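Local coordinates for dihydrodipicolinate synthase family protein (Sinorhizobium meliloti, PDB 4DNH) that is of unknown function but, as a member of the dihydrodipicolinate synthase-like TIM-barrel proteins, is probably an enzyme, at residues A[93-104]-A[142-151]; A[79-89]-A[153-161]. All coordinates share one frame; numbering follows the deposited sequence.

Contact 1: A[93-104]-A[142-151]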
loop_
_atom_site.group_PDB
_atom_site.type_symbol
_atom_site.label_atom_id
_atom_site.label_comp_id
_atom_site.label_asym_id
_atom_site.label_seq_id
_atom_site.Cartn_x
_atom_site.Cartn_y
_atom_site.Cartn_z
ATOM N N TRP A 93 -16.615 -3.897 -0.314
ATOM C CA TRP A 93 -16.412 -4.799 -1.432
ATOM C C TRP A 93 -17.030 -4.291 -2.722
ATOM O O TRP A 93 -16.368 -4.299 -3.746
ATOM C CB TRP A 93 -16.881 -6.204 -1.071
ATOM C CG TRP A 93 -16.972 -7.160 -2.240
ATOM C CD1 TRP A 93 -18.056 -7.947 -2.596
ATOM C CD2 TRP A 93 -15.932 -7.475 -3.241
ATOM N NE1 TRP A 93 -17.780 -8.692 -3.709
ATOM C CE2 TRP A 93 -16.530 -8.458 -4.149
ATOM C CE3 TRP A 93 -14.625 -7.046 -3.473
ATOM C CZ2 TRP A 93 -15.833 -8.984 -5.232
ATOM C CZ3 TRP A 93 -13.937 -7.574 -4.572
ATOM C CH2 TRP A 93 -14.529 -8.524 -5.429
ATOM N N PRO A 94 -18.294 -3.814 -2.696
ATOM C CA PRO A 94 -18.879 -3.330 -3.966
ATOM C C PRO A 94 -18.033 -2.271 -4.691
ATOM O O PRO A 94 -17.815 -2.359 -5.905
ATOM C CB PRO A 94 -20.225 -2.737 -3.517
ATOM C CG PRO A 94 -20.598 -3.574 -2.339
ATOM C CD PRO A 94 -19.296 -3.802 -1.607
ATOM N N GLU A 95 -17.560 -1.288 -3.937
ATOM C CA GLU A 95 -16.708 -0.238 -4.467
ATOM C C GLU A 95 -15.317 -0.764 -4.842
ATOM O O GLU A 95 -14.719 -0.289 -5.797
ATOM C CB GLU A 95 -16.573 0.879 -3.444
ATOM C CG GLU A 95 -17.866 1.622 -3.165
ATOM C CD GLU A 95 -18.813 0.880 -2.226
ATOM O OE1 GLU A 95 -18.358 0.185 -1.279
ATOM O OE2 GLU A 95 -20.035 1.010 -2.441
ATOM N N ALA A 96 -14.822 -1.742 -4.084
ATOM C CA ALA A 96 -13.547 -2.395 -4.364
ATOM C C ALA A 96 -13.600 -3.193 -5.676
ATOM O O ALA A 96 -12.686 -3.106 -6.493
ATOM C CB ALA A 96 -13.125 -3.286 -3.201
ATOM N N ARG A 97 -14.670 -3.963 -5.852
ATOM C CA ARG A 97 -14.943 -4.702 -7.081
ATOM C C ARG A 97 -15.027 -3.740 -8.282
ATOM O O ARG A 97 -14.449 -3.994 -9.340
ATOM C CB ARG A 97 -16.245 -5.485 -6.917
ATOM C CG ARG A 97 -16.568 -6.433 -8.057
ATOM C CD ARG A 97 -18.034 -6.827 -8.060
ATOM N NE ARG A 97 -18.311 -7.778 -9.135
ATOM C CZ ARG A 97 -18.849 -8.987 -8.970
ATOM N NH1 ARG A 97 -19.208 -9.411 -7.759
ATOM N NH2 ARG A 97 -19.039 -9.770 -10.026
ATOM N N GLU A 98 -15.705 -2.611 -8.106
ATOM C CA GLU A 98 -15.830 -1.648 -9.192
ATOM C C GLU A 98 -14.477 -1.030 -9.530
ATOM O O GLU A 98 -14.150 -0.854 -10.696
ATOM C CB GLU A 98 -16.890 -0.599 -8.862
ATOM C CG GLU A 98 -17.122 0.473 -9.914
ATOM C CD GLU A 98 -17.770 -0.029 -11.200
ATOM O OE1 GLU A 98 -17.814 -1.263 -11.448
ATOM O OE2 GLU A 98 -18.233 0.838 -11.981
ATOM N N LEU A 99 -13.665 -0.756 -8.515
ATOM C CA LEU A 99 -12.352 -0.149 -8.744
ATOM C C LEU A 99 -11.453 -1.132 -9.484
ATOM O O LEU A 99 -10.758 -0.774 -10.437
ATOM C CB LEU A 99 -11.738 0.279 -7.426
ATOM C CG LEU A 99 -10.341 0.884 -7.397
ATOM C CD1 LEU A 99 -10.172 2.002 -8.420
ATOM C CD2 LEU A 99 -10.076 1.392 -5.985
ATOM N N ILE A 100 -11.511 -2.384 -9.061
ATOM C CA ILE A 100 -10.812 -3.456 -9.734
ATOM C C ILE A 100 -11.233 -3.558 -11.207
ATOM O O ILE A 100 -10.391 -3.583 -12.086
ATOM C CB ILE A 100 -10.970 -4.789 -8.968
ATOM C CG1 ILE A 100 -10.187 -4.709 -7.643
ATOM C CG2 ILE A 100 -10.513 -5.961 -9.831
ATOM C CD1 ILE A 100 -10.341 -5.902 -6.720
ATOM N N ARG A 101 -12.536 -3.570 -11.461
ATOM C CA ARG A 101 -13.084 -3.612 -12.823
ATOM C C ARG A 101 -12.602 -2.450 -13.716
ATOM O O ARG A 101 -12.100 -2.685 -14.814
ATOM C CB ARG A 101 -14.612 -3.667 -12.763
ATOM C CG ARG A 101 -15.303 -3.803 -14.106
ATOM C CD ARG A 101 -16.746 -3.340 -14.009
ATOM N NE ARG A 101 -17.140 -2.696 -15.258
ATOM C CZ ARG A 101 -17.413 -1.401 -15.414
ATOM N NH1 ARG A 101 -17.382 -0.562 -14.387
ATOM N NH2 ARG A 101 -17.745 -0.949 -16.614
ATOM N N ARG A 102 -12.743 -1.210 -13.247
ATOM C CA ARG A 102 -12.244 -0.041 -13.997
ATOM C C ARG A 102 -10.732 -0.094 -14.242
ATOM O O ARG A 102 -10.285 0.112 -15.370
ATOM C CB ARG A 102 -12.562 1.263 -13.280
ATOM C CG ARG A 102 -13.951 1.337 -12.709
ATOM C CD ARG A 102 -14.881 2.038 -13.646
ATOM N NE ARG A 102 -16.070 2.503 -12.940
ATOM C CZ ARG A 102 -16.653 3.674 -13.165
ATOM N NH1 ARG A 102 -16.138 4.520 -14.059
ATOM N NH2 ARG A 102 -17.743 4.001 -12.482
ATOM N N SER A 103 -9.949 -0.364 -13.193
ATOM C CA SER A 103 -8.485 -0.422 -13.318
ATOM C C SER A 103 -7.972 -1.489 -14.298
ATOM O O SER A 103 -7.079 -1.208 -15.103
ATOM C CB SER A 103 -7.823 -0.593 -11.959
ATOM O OG SER A 103 -7.784 0.647 -11.289
ATOM N N LEU A 104 -8.541 -2.692 -14.238
ATOM C CA LEU A 104 -8.218 -3.733 -15.212
ATOM C C LEU A 104 -8.478 -3.238 -16.625
ATOM O O LEU A 104 -7.632 -3.411 -17.509
ATOM C CB LEU A 104 -8.950 -5.053 -14.908
ATOM C CG LEU A 104 -8.406 -5.745 -13.635
ATOM C CD1 LEU A 104 -9.296 -6.884 -13.173
ATOM C CD2 LEU A 104 -6.969 -6.235 -13.815
ATOM N N GLN A 142 -15.174 -13.536 -4.468
ATOM C CA GLN A 142 -14.343 -12.402 -4.875
ATOM C C GLN A 142 -13.298 -12.803 -5.905
ATOM O O GLN A 142 -13.077 -12.074 -6.878
ATOM C CB GLN A 142 -13.650 -11.746 -3.680
ATOM C CG GLN A 142 -14.565 -11.272 -2.566
ATOM C CD GLN A 142 -13.929 -10.171 -1.731
ATOM O OE1 GLN A 142 -12.781 -9.776 -1.956
ATOM N NE2 GLN A 142 -14.674 -9.673 -0.755
ATOM N N ILE A 143 -12.646 -13.946 -5.681
ATOM C CA ILE A 143 -11.659 -14.488 -6.632
ATOM C C ILE A 143 -12.263 -14.667 -8.029
ATOM O O ILE A 143 -11.652 -14.275 -9.022
ATOM C CB ILE A 143 -11.027 -15.811 -6.123
ATOM C CG1 ILE A 143 -9.992 -15.501 -5.044
ATOM C CG2 ILE A 143 -10.398 -16.624 -7.258
ATOM C CD1 ILE A 143 -9.696 -16.662 -4.123
ATOM N N GLU A 144 -13.460 -15.244 -8.100
ATOM C CA GLU A 144 -14.113 -15.469 -9.384
ATOM C C GLU A 144 -14.491 -14.150 -10.041
ATOM O O GLU A 144 -14.293 -13.970 -11.243
ATOM C CB GLU A 144 -15.327 -16.395 -9.243
ATOM C CG GLU A 144 -14.953 -17.873 -9.132
ATOM C CD GLU A 144 -16.104 -18.765 -8.672
ATOM O OE1 GLU A 144 -17.159 -18.233 -8.234
ATOM O OE2 GLU A 144 -15.945 -20.009 -8.738
ATOM N N ALA A 145 -15.009 -13.221 -9.242
ATOM C CA ALA A 145 -15.312 -11.878 -9.725
ATOM C C ALA A 145 -14.090 -11.232 -10.380
ATOM O O ALA A 145 -14.193 -10.716 -11.499
ATOM C CB ALA A 145 -15.840 -11.013 -8.596
ATOM N N ILE A 146 -12.938 -11.303 -9.712
ATOM C CA ILE A 146 -11.702 -10.699 -10.228
ATOM C C ILE A 146 -11.185 -11.391 -11.498
ATOM O O ILE A 146 -10.932 -10.736 -12.524
ATOM C CB ILE A 146 -10.603 -10.600 -9.143
ATOM C CG1 ILE A 146 -10.991 -9.551 -8.102
ATOM C CG2 ILE A 146 -9.277 -10.194 -9.765
ATOM C CD1 ILE A 146 -10.497 -9.845 -6.706
ATOM N N GLU A 147 -11.048 -12.710 -11.429
ATOM C CA GLU A 147 -10.620 -13.498 -12.573
ATOM C C GLU A 147 -11.506 -13.277 -13.794
ATOM O O GLU A 147 -11.006 -13.267 -14.919
ATOM C CB GLU A 147 -10.556 -14.974 -12.204
ATOM C CG GLU A 147 -9.353 -15.302 -11.329
ATOM C CD GLU A 147 -9.294 -16.747 -10.875
ATOM O OE1 GLU A 147 -10.325 -17.455 -10.932
ATOM O OE2 GLU A 147 -8.200 -17.171 -10.444
ATOM N N ALA A 148 -12.808 -13.071 -13.582
ATOM C CA ALA A 148 -13.715 -12.789 -14.705
ATOM C C ALA A 148 -13.359 -11.490 -15.443
ATOM O O ALA A 148 -13.713 -11.327 -16.594
ATOM C CB ALA A 148 -15.175 -12.774 -14.259
ATOM N N GLU A 149 -12.666 -10.571 -14.779
ATOM C CA GLU A 149 -12.226 -9.331 -15.427
ATOM C C GLU A 149 -10.765 -9.449 -15.897
ATOM O O GLU A 149 -10.139 -8.465 -16.301
ATOM C CB GLU A 149 -12.411 -8.138 -14.484
ATOM C CG GLU A 149 -13.818 -7.961 -13.926
ATOM C CD GLU A 149 -14.820 -7.419 -14.945
ATOM O OE1 GLU A 149 -14.398 -6.889 -15.998
ATOM O OE2 GLU A 149 -16.044 -7.520 -14.697
ATOM N N GLY A 150 -10.232 -10.666 -15.833
ATOM C CA GLY A 150 -8.851 -10.951 -16.233
ATOM C C GLY A 150 -7.792 -10.435 -15.277
ATOM O O GLY A 150 -6.732 -9.991 -15.710
ATOM N N GLY A 151 -8.065 -10.489 -13.976
ATOM C CA GLY A 151 -7.122 -9.960 -12.994
ATOM C C GLY A 151 -6.288 -11.029 -12.320
ATOM O O GLY A 151 -6.780 -12.120 -12.032
HETATM O O HOH W 1 -16.653 -9.979 -12.488
#
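The indole of Trp93 is sandwiched: the CB of Arg97, one helical turn on, lies against one face, and the side-chain amide of Gln142 stacks on the other with its plane only 4° from that of the ring. Ala145 CB meets the edge in plane. This is helix-helix packing in the outer layer of a (βα)8 barrel, where helices 93-108 and 132-148 run nearly parallel, their short segments 10.1 Å apart at an angle of 22°. With chi1 at 168° setting CG opposite the backbone N, the indole of Trp93 is turned toward helix 132-148 and takes Gln142 CG over its six-membered ring, 3.8 Å from the centroid, a CH-pi contact. The Gln142 amide suits this place because it is flat enough to stack while Gly120, Asp122 and His123 satisfy its polar ends. Replacing Trp93 by an alanine is likely to open a gap beside Ala145 and free the Gln142 amide from its stacking partner. Ala145 is small enough for its CB to sit centrally over the Arg97 guanidinium, 3.6 Å from CZ. Deeper, Ile100 and Ile146 cross nearly at right angles, their CD1 atoms 3.9 Å apart, and both reach Cys117 on the strand beneath. Beyond the Schellman motif ending helix 132-148, whose C-prime residue is Gly150, a side chain on Gly151 would clash with Leu104 CD1, which also touches Glu149 CB at 3.6 Å. A water donates to Ala145 O at 2.8 Å.

Contact 2: A[79-89]-A[153-161]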
loop_
_atom_site.group_PDB
_atom_site.type_symbol
_atom_site.label_atom_id
_atom_site.label_comp_id
_atom_site.label_asym_id
_atom_site.label_seq_id
_atom_site.Cartn_x
_atom_site.Cartn_y
_atom_site.Cartn_z
ATOM N N ALA A 79 -1.086 -2.200 -7.188
ATOM C CA ALA A 79 -1.773 -3.163 -6.323
ATOM C C ALA A 79 -3.129 -2.571 -5.964
ATOM O O ALA A 79 -3.188 -1.622 -5.176
ATOM C CB ALA A 79 -0.968 -3.409 -5.055
ATOM N N GLU A 80 -4.209 -3.119 -6.524
ATOM C CA GLU A 80 -5.493 -2.445 -6.441
ATOM C C GLU A 80 -6.401 -2.870 -5.330
ATOM O O GLU A 80 -6.485 -4.056 -4.976
ATOM C CB GLU A 80 -6.291 -2.556 -7.734
ATOM C CG GLU A 80 -6.161 -1.342 -8.628
ATOM C CD GLU A 80 -6.676 -0.055 -8.023
ATOM O OE1 GLU A 80 -6.791 0.093 -6.778
ATOM O OE2 GLU A 80 -6.932 0.844 -8.828
ATOM N N SER A 81 -7.116 -1.863 -4.833
ATOM C CA SER A 81 -8.108 -2.037 -3.815
ATOM C C SER A 81 -7.447 -2.703 -2.603
ATOM O O SER A 81 -8.007 -3.588 -1.968
ATOM C CB SER A 81 -9.288 -2.842 -4.371
ATOM O OG SER A 81 -9.963 -2.113 -5.380
HETATM N N MSE A 82 -6.246 -2.244 -2.292
HETATM C CA MSE A 82 -5.495 -2.782 -1.169
HETATM C C MSE A 82 -5.725 -1.957 0.071
HETATM O O MSE A 82 -6.563 -1.041 0.095
HETATM C CB MSE A 82 -4.026 -2.833 -1.591
HETATM C CG MSE A 82 -3.808 -3.985 -2.576
HETATM SE SE MSE A 82 -4.116 -5.677 -1.607
HETATM C CE MSE A 82 -2.468 -5.605 -0.528
ATOM N N ASP A 83 -4.979 -2.269 1.122
ATOM C CA ASP A 83 -5.116 -1.552 2.375
ATOM C C ASP A 83 -4.970 -0.048 2.167
ATOM O O ASP A 83 -5.666 0.715 2.803
ATOM C CB ASP A 83 -4.091 -2.047 3.393
ATOM C CG ASP A 83 -4.369 -1.530 4.778
ATOM O OD1 ASP A 83 -5.251 -2.101 5.456
ATOM O OD2 ASP A 83 -3.719 -0.540 5.185
ATOM N N THR A 84 -4.079 0.378 1.273
ATOM C CA THR A 84 -3.915 1.820 0.977
ATOM C C THR A 84 -5.160 2.436 0.336
ATOM O O THR A 84 -5.393 3.638 0.449
ATOM C CB THR A 84 -2.687 2.110 0.081
ATOM O OG1 THR A 84 -1.531 1.503 0.654
ATOM C CG2 THR A 84 -2.426 3.595 -0.029
ATOM N N ALA A 85 -5.958 1.626 -0.349
ATOM C CA ALA A 85 -7.176 2.159 -0.982
ATOM C C ALA A 85 -8.306 2.098 0.025
ATOM O O ALA A 85 -9.461 2.257 -0.324
ATOM C CB ALA A 85 -7.517 1.390 -2.243
ATOM N N GLN A 86 -7.929 1.839 1.281
ATOM C CA GLN A 86 -8.817 1.903 2.450
ATOM C C GLN A 86 -9.763 0.735 2.538
ATOM O O GLN A 86 -10.797 0.826 3.206
ATOM C CB GLN A 86 -9.554 3.248 2.559
ATOM C CG GLN A 86 -8.648 4.372 3.037
ATOM C CD GLN A 86 -9.210 5.759 2.781
ATOM O OE1 GLN A 86 -8.867 6.411 1.789
ATOM N NE2 GLN A 86 -10.076 6.221 3.676
ATOM N N ARG A 87 -9.389 -0.354 1.854
ATOM C CA ARG A 87 -10.090 -1.636 1.884
ATOM C C ARG A 87 -10.370 -2.067 3.328
ATOM O O ARG A 87 -9.482 -1.995 4.192
ATOM C CB ARG A 87 -9.229 -2.695 1.184
ATOM C CG ARG A 87 -9.938 -4.017 0.900
ATOM C CD ARG A 87 -10.843 -3.901 -0.320
ATOM N NE ARG A 87 -11.368 -5.195 -0.718
ATOM C CZ ARG A 87 -10.862 -5.964 -1.678
ATOM N NH1 ARG A 87 -11.430 -7.136 -1.929
ATOM N NH2 ARG A 87 -9.795 -5.577 -2.391
ATOM N N GLY A 88 -11.598 -2.505 3.595
ATOM C CA GLY A 88 -11.985 -2.936 4.958
ATOM C C GLY A 88 -12.155 -1.823 5.995
ATOM O O GLY A 88 -12.641 -2.077 7.094
HETATM N N MSE A 89 -11.767 -0.594 5.639
HETATM C CA MSE A 89 -11.755 0.552 6.551
HETATM C C MSE A 89 -12.241 1.787 5.802
HETATM O O MSE A 89 -11.581 2.844 5.782
HETATM C CB MSE A 89 -10.335 0.692 7.122
HETATM C CG MSE A 89 -10.337 1.324 8.523
HETATM SE SE MSE A 89 -8.509 1.843 9.103
HETATM C CE MSE A 89 -8.661 3.804 9.265
ATOM N N ILE A 153 -4.492 -12.034 -8.778
ATOM C CA ILE A 153 -4.987 -11.848 -7.424
ATOM C C ILE A 153 -3.881 -11.596 -6.407
ATOM O O ILE A 153 -2.803 -12.186 -6.488
ATOM C CB ILE A 153 -5.779 -13.098 -6.968
ATOM C CG1 ILE A 153 -7.163 -13.122 -7.617
ATOM C CG2 ILE A 153 -5.917 -13.159 -5.443
ATOM C CD1 ILE A 153 -7.212 -13.973 -8.852
ATOM N N ILE A 154 -4.159 -10.695 -5.469
ATOM C CA ILE A 154 -3.397 -10.574 -4.240
ATOM C C ILE A 154 -4.339 -11.103 -3.181
ATOM O O ILE A 154 -5.400 -10.529 -2.956
ATOM C CB ILE A 154 -3.062 -9.120 -3.885
ATOM C CG1 ILE A 154 -2.099 -8.531 -4.905
ATOM C CG2 ILE A 154 -2.437 -9.055 -2.494
ATOM C CD1 ILE A 154 -1.986 -7.025 -4.838
ATOM N N LEU A 155 -3.971 -12.211 -2.556
ATOM C CA LEU A 155 -4.887 -12.892 -1.668
ATOM C C LEU A 155 -4.807 -12.286 -0.271
ATOM O O LEU A 155 -3.822 -12.465 0.451
ATOM C CB LEU A 155 -4.606 -14.389 -1.656
ATOM C CG LEU A 155 -5.633 -15.270 -0.958
ATOM C CD1 LEU A 155 -6.984 -15.141 -1.636
ATOM C CD2 LEU A 155 -5.160 -16.711 -0.966
HETATM N N MSE A 156 -5.854 -11.553 0.091
HETATM C CA MSE A 156 -5.864 -10.784 1.331
HETATM C C MSE A 156 -6.216 -11.646 2.516
HETATM O O MSE A 156 -6.862 -12.702 2.371
HETATM C CB MSE A 156 -6.841 -9.625 1.156
HETATM C CG MSE A 156 -6.196 -8.581 0.245
HETATM SE SE MSE A 156 -7.461 -7.100 -0.060
HETATM C CE MSE A 156 -6.857 -5.872 1.366
ATOM N N ALA A 157 -5.773 -11.210 3.694
ATOM C CA ALA A 157 -6.107 -11.882 4.940
ATOM C C ALA A 157 -7.573 -11.629 5.241
ATOM O O ALA A 157 -8.140 -10.643 4.775
ATOM C CB ALA A 157 -5.228 -11.380 6.068
ATOM N N SER A 158 -8.183 -12.526 6.004
ATOM C CA SER A 158 -9.624 -12.534 6.193
ATOM C C SER A 158 -10.034 -12.300 7.660
ATOM O O SER A 158 -9.620 -13.035 8.573
ATOM C CB SER A 158 -10.191 -13.846 5.632
ATOM O OG SER A 158 -11.421 -14.231 6.223
ATOM N N ARG A 159 -10.841 -11.255 7.858
ATOM C CA ARG A 159 -11.376 -10.845 9.167
ATOM C C ARG A 159 -12.173 -12.015 9.791
ATOM O O ARG A 159 -11.967 -12.357 10.947
ATOM C CB ARG A 159 -12.295 -9.619 8.958
ATOM C CG ARG A 159 -12.012 -8.311 9.708
ATOM C CD ARG A 159 -10.682 -7.691 9.307
ATOM N NE ARG A 159 -10.600 -6.272 8.870
ATOM C CZ ARG A 159 -11.561 -5.343 8.770
ATOM N NH1 ARG A 159 -11.213 -4.136 8.321
ATOM N NH2 ARG A 159 -12.832 -5.586 9.102
ATOM N N ALA A 160 -13.055 -12.648 9.009
ATOM C CA ALA A 160 -13.953 -13.702 9.514
ATOM C C ALA A 160 -13.203 -14.970 9.927
ATOM O O ALA A 160 -13.605 -15.666 10.873
ATOM C CB ALA A 160 -15.015 -14.040 8.478
ATOM N N LEU A 161 -12.122 -15.260 9.203
ATOM C CA LEU A 161 -11.262 -16.400 9.491
ATOM C C LEU A 161 -10.439 -16.187 10.775
ATOM O O LEU A 161 -10.350 -17.101 11.606
ATOM C CB LEU A 161 -10.372 -16.730 8.286
ATOM C CG LEU A 161 -9.415 -17.928 8.387
ATOM C CD1 LEU A 161 -10.128 -19.270 8.516
ATOM C CD2 LEU A 161 -8.468 -17.939 7.203
#
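Arg87 NH2 is gripped by two carbonyls, Ser81 O at 2.7 Å and Gly118 O of the intervening strand, while Met156 SE lies over one face of the guanidinium, 3.6 Å from NH2. The site sits at the C-terminal mouth of the (βα)8 barrel, the end that carries the active site in this fold, and it joins the loop after strand 77-80 to the end of strand 153-155 across strand 115-119. The bond to Ser81 O lies close to the guanidinium plane and is fairly straight, with an N-H...O angle of 155°; Asp122 adds a salt bridge to NE, so the flat group is held against rotation. An arginine fits here because its several N-H donors can bind the loop after strand 77-80 to strand 115-119 and Asp122 while its face still accepts an apolar neighbour. Met156 is flexible enough to use its whole end: its chain bends at the last torsion (chi3 94°), bringing CE to 3.6 Å from Arg87 CG. Met82 and Met156, both selenomethionine in this crystal, slide past each other in opposite directions with their SE atoms 4.0 Å apart. Below them, inside the barrel, branched Ile154 uses both arms. CG2 lies 3.9 Å from Met82 SE, and CD1 reaches Ala79 CB at 3.8 Å, where a small residue suits the close approach. Nearby, Asp83 OD2 hydrogen-bonds Tyr323 OH, and the Asp83 side chain lies about 4 Å from a glycerol, probably from the crystallisation liquor but consistent with a pocket here. At the outer end, Arg159 is anchored through NE by a salt bridge to Asp196, and its NH1 donates to Gly88 O at 2.8 Å from above the carbonyl plane, 50° out of it.

Contact 2 reaches past one strand of the barrel, from the second to the fourth, whereas contact 1 pairs two neighbouring outer helices, those after the second and third strands, nested along the chain inside the loop that contact 2 closes. Contact 1 is only partly buried: aromatic and aliphatic packing inward gives way to charged chains and water outward. Contact 2 is largely buried, with apolar chains inside the barrel and directed arginine bonds at its mouth. The centres of the two contacts lie about 12 Å apart, and they are joined where Ser103 OG meets Glu80 OE2 at 2.6 Å and Ser81 OG meets Ala96 O at 3.1 Å, both probable hydrogen bonds.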